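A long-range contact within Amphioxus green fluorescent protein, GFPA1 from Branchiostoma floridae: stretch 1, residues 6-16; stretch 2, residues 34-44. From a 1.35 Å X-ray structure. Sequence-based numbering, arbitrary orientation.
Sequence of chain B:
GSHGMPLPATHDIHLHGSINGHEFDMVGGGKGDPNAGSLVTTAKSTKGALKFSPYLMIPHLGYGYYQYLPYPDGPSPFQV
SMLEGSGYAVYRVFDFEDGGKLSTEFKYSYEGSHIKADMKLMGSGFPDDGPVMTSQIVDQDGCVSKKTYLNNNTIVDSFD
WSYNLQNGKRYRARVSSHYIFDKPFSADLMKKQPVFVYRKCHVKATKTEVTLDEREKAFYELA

Stretch 1, residues 6-16: PLPATHDIHLH
Stretch 2 34-44: PNAGSLVTTAK

Residues 6-16 and 34-44 of chain B meet mainly through side chains and bury 392 Å² between them, both sides summed. Residues 10-16 form one strand and residues 38-44 another; each continues later in the chain. Their N-to-C directions differ by 38°, so they run roughly the same way. The axes come no closer than 7.8 Å, and no backbone-to-backbone hydrogen bond joins the stretches. Two CA pairs set the register: Leu7 CA to Pro34 CA at 6.6 Å, and Ile13 CA to Ala43 CA at 7.1 Å.

Stretch 1 is extended. Leu7 and Pro8 have phi/psi of -74/157° and -71/152°. Ala9 breaks the run at -129/-38°, and the strand follows with beta values from Thr10 onward. Strand alternation then sorts the side chains. His11, Ile13 and Leu15 point their CA-to-CB bonds toward stretch 2, while Thr10, Asp12 and His14 point away.

In stretch 2, residues 34-36 have helical phi/psi: -67/-7° at Pro34, -89/-32° at Asn35 and -97/-18° at Ala36. Gly37 turns the chain with a positive phi, 80/12°, a region that favours glycine. From Ser38 the chain is extended. Leu39, Thr41 and Ala43 point toward stretch 1, Val40 sideways and Thr42 away.

The loop end of the contact is mostly apolar and centres on Pro34, the residue with the largest covered area. Its ring is C-gamma endo, as is that of Pro8. Leu7 CB lies 3.8 Å from Pro34 CG. Leu7 is m,t (-71°, 174°), and its CD1 lies 4.2 Å from Asn35 ND2. Asn35 starts out sideways, but chi1 of -56° (m) and chi2 of 152° bring its end nearer. Pro8 O is 3.4 Å from Pro34 CD, and Pro8 CD is 4.2 Å from Pro34 CB.

His11 makes the hydrogen bond of the contact. Chi1 is 55° (p) and chi2 is -88°, which carries NE2 to the other strand. NE2 donates to Thr41 OG1 at 2.9 Å, with an N-H...acceptor angle of 156°. The hydroxyl lies at the ring edge, near its plane, as suits an in-plane N-H. Thr41 is m (-58°), and its OG1 is also hydrogen-bonded elsewhere in the structure, as is His11 ND1. Both ring nitrogens are therefore engaged. His11 NE2 also lies 3.3 Å from Val40 O. Leu39, p,t (63°, 151°), places CD1 4.3 Å from His11 CE1, oblique to the ring.

Further along, the packing is apolar again. Ile13 is t,t (-166°, 170°). Its CG2 is 4.0 Å from Thr41 CG2 and 4.3 Å from Ala43 CB. With chi1 at -58°, Thr41 OG1 meets His11 NE2, and Thr41 CG2 lies 4.0 Å from Ile13 CG2 and 4.2 Å from His11 NE2. Leu15 has chi1 -55° (m) and chi2 105°, between wells; its CD1 reaches Ala43 CB at 3.9 Å. The Ala43 methyl therefore touches both Ile13 and Leu15.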

# COMPACT_ATOMS: atom_id res chain seq x y z
N PRO B 6 32.39 -4.20 -23.09
CA PRO B 6 32.94 -3.06 -22.31
C PRO B 6 31.84 -2.35 -21.54
O PRO B 6 30.66 -2.62 -21.75
CB PRO B 6 33.56 -2.10 -23.32
CG PRO B 6 32.73 -2.42 -24.58
CD PRO B 6 32.54 -3.94 -24.53
N LEU B 7 32.23 -1.46 -20.63
CA LEU B 7 31.27 -0.68 -19.86
C LEU B 7 30.69 0.36 -20.82
O LEU B 7 31.31 0.70 -21.83
CB LEU B 7 31.95 0.01 -18.67
CG LEU B 7 32.41 -0.92 -17.54
CD1 LEU B 7 33.19 -0.13 -16.51
CD2 LEU B 7 31.19 -1.57 -16.90
N PRO B 8 29.49 0.87 -20.52
CA PRO B 8 28.88 1.87 -21.40
C PRO B 8 29.55 3.24 -21.38
O PRO B 8 30.15 3.64 -20.38
CB PRO B 8 27.45 1.93 -20.89
CG PRO B 8 27.65 1.78 -19.41
CD PRO B 8 28.65 0.63 -19.34
N ALA B 9 29.44 3.94 -22.50
CA ALA B 9 29.98 5.28 -22.66
C ALA B 9 28.88 6.19 -23.18
O ALA B 9 28.77 7.35 -22.78
CB ALA B 9 31.16 5.27 -23.63
N THR B 10 28.05 5.67 -24.08
CA THR B 10 26.96 6.45 -24.66
C THR B 10 25.68 5.62 -24.75
O THR B 10 25.71 4.39 -24.67
CB THR B 10 27.33 6.95 -26.08
OG1 THR B 10 27.55 5.84 -26.95
CG2 THR B 10 28.59 7.81 -26.03
N HIS B 11 24.56 6.30 -24.93
CA HIS B 11 23.28 5.62 -25.03
C HIS B 11 22.21 6.40 -25.77
O HIS B 11 22.26 7.63 -25.84
CB HIS B 11 22.75 5.27 -23.63
CG HIS B 11 22.63 6.44 -22.70
ND1 HIS B 11 23.66 6.87 -21.90
CD2 HIS B 11 21.58 7.26 -22.44
CE1 HIS B 11 23.27 7.90 -21.18
NE2 HIS B 11 22.01 8.16 -21.48
N ASP B 12 21.26 5.67 -26.33
CA ASP B 12 20.12 6.26 -27.01
C ASP B 12 18.91 5.89 -26.17
O ASP B 12 18.91 4.87 -25.48
CB ASP B 12 19.92 5.68 -28.42
CG ASP B 12 20.96 6.15 -29.41
OD1 ASP B 12 21.35 7.33 -29.34
OD2 ASP B 12 21.36 5.34 -30.27
N ILE B 13 17.88 6.71 -26.22
CA ILE B 13 16.67 6.43 -25.47
C ILE B 13 15.44 6.67 -26.33
O ILE B 13 15.41 7.58 -27.17
CB ILE B 13 16.59 7.30 -24.19
CG1 ILE B 13 15.51 6.76 -23.25
CG2 ILE B 13 16.29 8.75 -24.54
CD1 ILE B 13 15.53 7.41 -21.87
N HIS B 14 14.43 5.83 -26.14
CA HIS B 14 13.17 5.97 -26.84
C HIS B 14 12.09 5.66 -25.81
O HIS B 14 11.93 4.51 -25.39
CB HIS B 14 13.04 4.99 -28.01
CG HIS B 14 11.73 5.09 -28.73
ND1 HIS B 14 11.22 4.07 -29.51
CD2 HIS B 14 10.81 6.08 -28.77
CE1 HIS B 14 10.05 4.43 -29.99
NE2 HIS B 14 9.77 5.65 -29.56
N LEU B 15 11.36 6.69 -25.39
CA LEU B 15 10.29 6.51 -24.43
C LEU B 15 8.98 6.69 -25.17
O LEU B 15 8.84 7.57 -26.01
CB LEU B 15 10.38 7.55 -23.31
CG LEU B 15 11.71 7.62 -22.56
CD1 LEU B 15 12.48 8.85 -23.01
CD2 LEU B 15 11.45 7.68 -21.06
N HIS B 16 8.01 5.83 -24.86
CA HIS B 16 6.72 5.92 -25.50
C HIS B 16 5.66 5.18 -24.70
O HIS B 16 5.98 4.37 -23.82
CB HIS B 16 6.78 5.34 -26.92
CG HIS B 16 7.24 3.91 -26.97
ND1 HIS B 16 8.56 3.55 -26.84
CD2 HIS B 16 6.55 2.76 -27.11
CE1 HIS B 16 8.67 2.24 -26.91
NE2 HIS B 16 7.46 1.73 -27.07
N PRO B 34 30.68 5.29 -16.11
CA PRO B 34 30.43 4.07 -15.33
C PRO B 34 31.33 3.88 -14.12
O PRO B 34 31.13 2.96 -13.33
CB PRO B 34 30.59 2.96 -16.37
CG PRO B 34 31.67 3.51 -17.26
CD PRO B 34 31.25 4.96 -17.43
N ASN B 35 32.33 4.75 -13.99
CA ASN B 35 33.25 4.70 -12.86
C ASN B 35 32.67 5.56 -11.74
O ASN B 35 32.84 5.27 -10.55
CB ASN B 35 34.62 5.25 -13.26
CG ASN B 35 35.22 4.55 -14.47
OD1 ASN B 35 35.99 5.15 -15.22
ND2 ASN B 35 34.87 3.28 -14.65
N ALA B 36 31.97 6.62 -12.13
CA ALA B 36 31.37 7.56 -11.19
C ALA B 36 29.90 7.27 -10.90
O ALA B 36 29.36 7.76 -9.91
CB ALA B 36 31.52 8.98 -11.71
N GLY B 37 29.26 6.49 -11.77
CA GLY B 37 27.85 6.19 -11.59
C GLY B 37 26.98 7.34 -12.08
O GLY B 37 25.78 7.36 -11.83
N SER B 38 27.58 8.29 -12.79
CA SER B 38 26.85 9.44 -13.29
C SER B 38 26.49 9.31 -14.77
O SER B 38 27.14 8.59 -15.52
CB SER B 38 27.67 10.71 -13.09
OG SER B 38 28.87 10.67 -13.86
N LEU B 39 25.46 10.03 -15.18
CA LEU B 39 25.04 10.02 -16.57
C LEU B 39 24.16 11.20 -16.89
O LEU B 39 23.61 11.85 -16.00
CB LEU B 39 24.29 8.73 -16.92
CG LEU B 39 22.97 8.45 -16.20
CD1 LEU B 39 22.06 7.63 -17.10
CD2 LEU B 39 23.23 7.74 -14.88
N VAL B 40 24.06 11.49 -18.18
CA VAL B 40 23.21 12.57 -18.66
C VAL B 40 22.38 11.99 -19.80
O VAL B 40 22.87 11.19 -20.60
CB VAL B 40 24.03 13.77 -19.18
CG1 VAL B 40 24.83 14.39 -18.05
CG2 VAL B 40 24.95 13.33 -20.30
N THR B 41 21.11 12.37 -19.84
CA THR B 41 20.21 11.90 -20.88
C THR B 41 19.30 13.05 -21.29
O THR B 41 18.80 13.79 -20.45
CB THR B 41 19.31 10.75 -20.39
OG1 THR B 41 20.12 9.66 -19.93
CG2 THR B 41 18.40 10.26 -21.52
N THR B 42 19.09 13.20 -22.60
CA THR B 42 18.21 14.23 -23.11
C THR B 42 17.19 13.54 -24.00
O THR B 42 17.54 12.71 -24.83
CB THR B 42 18.98 15.28 -23.94
OG1 THR B 42 19.94 15.94 -23.10
CG2 THR B 42 18.02 16.32 -24.51
N ALA B 43 15.92 13.87 -23.79
CA ALA B 43 14.84 13.28 -24.58
C ALA B 43 13.98 14.40 -25.14
O ALA B 43 13.68 15.38 -24.44
CB ALA B 43 14.01 12.33 -23.72
N LYS B 44 13.57 14.27 -26.39
CA LYS B 44 12.74 15.28 -27.04
C LYS B 44 11.49 14.66 -27.63
O LYS B 44 11.54 13.61 -28.27
CB LYS B 44 13.54 15.99 -28.14
CG LYS B 44 12.79 17.13 -28.81